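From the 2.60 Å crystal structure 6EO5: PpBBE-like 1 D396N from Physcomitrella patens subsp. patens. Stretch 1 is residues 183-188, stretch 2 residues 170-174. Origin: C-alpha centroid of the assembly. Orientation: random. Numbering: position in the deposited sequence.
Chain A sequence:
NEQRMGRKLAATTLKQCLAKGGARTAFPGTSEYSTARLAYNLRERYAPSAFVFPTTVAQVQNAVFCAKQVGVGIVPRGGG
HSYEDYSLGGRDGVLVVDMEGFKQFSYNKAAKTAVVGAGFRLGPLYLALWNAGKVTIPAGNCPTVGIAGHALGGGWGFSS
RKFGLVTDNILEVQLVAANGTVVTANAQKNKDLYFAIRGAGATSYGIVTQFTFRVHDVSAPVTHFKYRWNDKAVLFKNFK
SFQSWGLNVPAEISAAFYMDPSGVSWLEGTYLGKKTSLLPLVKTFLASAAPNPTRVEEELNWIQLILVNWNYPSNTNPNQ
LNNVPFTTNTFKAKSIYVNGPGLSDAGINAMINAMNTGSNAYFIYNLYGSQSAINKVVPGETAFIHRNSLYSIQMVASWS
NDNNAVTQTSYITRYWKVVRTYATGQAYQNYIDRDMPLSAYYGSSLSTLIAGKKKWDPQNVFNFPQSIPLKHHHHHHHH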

# COMPACT_ATOMS: atom_id res chain seq x y z
N VAL A 183 17.77 11.47 -11.78
CA VAL A 183 16.93 12.64 -11.65
C VAL A 183 16.58 12.85 -10.18
O VAL A 183 16.56 11.90 -9.39
CB VAL A 183 15.64 12.48 -12.50
CG1 VAL A 183 14.90 13.79 -12.64
CG2 VAL A 183 15.98 11.90 -13.87
N THR A 184 16.31 14.10 -9.82
CA THR A 184 15.85 14.44 -8.49
C THR A 184 14.54 15.22 -8.59
O THR A 184 14.42 16.14 -9.41
CB THR A 184 16.91 15.23 -7.72
OG1 THR A 184 17.97 14.34 -7.34
CG2 THR A 184 16.33 15.87 -6.48
N ALA A 185 13.56 14.85 -7.78
CA ALA A 185 12.24 15.46 -7.80
C ALA A 185 11.86 15.86 -6.39
O ALA A 185 11.92 15.03 -5.47
CB ALA A 185 11.20 14.50 -8.38
N ASN A 186 11.46 17.12 -6.22
CA ASN A 186 10.95 17.65 -4.96
C ASN A 186 10.13 18.90 -5.27
O ASN A 186 9.85 19.20 -6.44
CB ASN A 186 12.08 17.97 -3.98
CG ASN A 186 13.16 18.83 -4.60
OD1 ASN A 186 12.90 19.95 -5.07
ND2 ASN A 186 14.39 18.32 -4.62
N ALA A 187 9.75 19.64 -4.23
CA ALA A 187 8.91 20.82 -4.43
C ALA A 187 9.60 21.89 -5.28
O ALA A 187 8.92 22.79 -5.80
CB ALA A 187 8.49 21.40 -3.08
N GLN A 188 10.92 21.82 -5.46
CA GLN A 188 11.64 22.77 -6.30
C GLN A 188 12.05 22.17 -7.64
O GLN A 188 11.63 22.67 -8.69
CB GLN A 188 12.88 23.31 -5.57
CG GLN A 188 12.56 24.42 -4.60
CD GLN A 188 11.80 23.94 -3.38
OE1 GLN A 188 12.19 22.97 -2.72
NE2 GLN A 188 10.68 24.61 -3.07
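Stretch 2 (170-174) ILEVQ

Residues 170-174 form an extended β-strand that runs antiparallel to the strand beginning stretch 1, with an angle of 168° between their N-to-C directions and a closest approach of 4.8 Å between their axes. Together the two segments bury 302 Å², both sides summed.

The strand enters at Ile-170, whose side chain (chi1 m, chi2 t) lies beyond contact range of stretch 1. Leu-171 departs from the extended conformation, with phi/psi of -92/-22°, and meets stretch 1 through its backbone: its O lies 3.3 Å from Asn-186 CB, while its CA-to-CB bond points sideways.

At Glu-172 the backbone is again fully extended (-173/146°). Its CA approaches to 4.4 Å from Asn-186 CA, and the side chain, t at both chi1 and chi2, reaches along the same sheet face as that of Asn-186. There Asn-186 ND2 donates a hydrogen bond to Glu-172 OE1 (3.0 Å), and Glu-172 CD packs 3.6 Å from Thr-184 CG2.

Val-173 is the centre of the pairing. It forms an antiparallel hydrogen-bonded pair with Ala-185, in which Val-173 N donates to Ala-185 O and Ala-185 N donates to Val-173 O, each bond 3.0 Å long. The CA atoms of Val-173 and Ala-185 are 5.5 Å apart, and their side chains share the face opposite Glu-172, bringing Val-173 CG2 within 3.9 Å of Ala-185 CB in a buried apolar contact. Because side chains alternate along each strand, this register gathers the polar Glu-172, Asn-186, Gln-174 and Thr-184 on one face and leaves the apolar pair on the other.

Gln-174 returns to the face of Glu-172 and forms a non-hydrogen-bonded pair with Thr-184, the CA atoms of Gln-174 and Thr-184 closing to 4.6 Å. Gln-174 CG rests 3.5 Å from Thr-184 OG1, while Gln-174 CA makes a CA-H...O contact of 3.2 Å with Val-183 O.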

# COMPACT_ATOMS: atom_id res chain seq x y z
N ILE A 170 6.57 12.09 1.40
CA ILE A 170 7.67 12.13 0.46
C ILE A 170 8.06 13.59 0.25
O ILE A 170 7.27 14.39 -0.26
CB ILE A 170 7.30 11.45 -0.86
CG1 ILE A 170 7.02 9.96 -0.65
CG2 ILE A 170 8.38 11.69 -1.90
CD1 ILE A 170 6.52 9.22 -1.91
N LEU A 171 9.27 13.95 0.68
CA LEU A 171 9.80 15.28 0.46
C LEU A 171 10.62 15.35 -0.82
O LEU A 171 10.77 16.45 -1.39
CB LEU A 171 10.67 15.72 1.64
CG LEU A 171 10.02 16.18 2.94
CD1 LEU A 171 11.04 16.19 4.04
CD2 LEU A 171 9.45 17.58 2.77
N GLU A 172 11.13 14.21 -1.29
CA GLU A 172 12.00 14.14 -2.45
C GLU A 172 12.25 12.68 -2.80
O GLU A 172 12.32 11.83 -1.91
CB GLU A 172 13.32 14.86 -2.18
CG GLU A 172 14.27 14.90 -3.35
CD GLU A 172 15.69 15.28 -2.96
OE1 GLU A 172 15.95 16.49 -2.78
OE2 GLU A 172 16.54 14.36 -2.83
N VAL A 173 12.38 12.40 -4.10
CA VAL A 173 12.85 11.10 -4.58
C VAL A 173 14.01 11.32 -5.53
O VAL A 173 14.20 12.41 -6.09
CB VAL A 173 11.76 10.28 -5.32
CG1 VAL A 173 10.68 9.81 -4.37
CG2 VAL A 173 11.16 11.09 -6.46
N GLN A 174 14.79 10.26 -5.72
CA GLN A 174 15.74 10.16 -6.81
C GLN A 174 15.45 8.89 -7.59
O GLN A 174 15.25 7.83 -6.98
CB GLN A 174 17.17 10.14 -6.31
CG GLN A 174 17.49 11.35 -5.49
CD GLN A 174 18.93 11.37 -5.10
OE1 GLN A 174 19.71 10.52 -5.54
NE2 GLN A 174 19.29 12.34 -4.26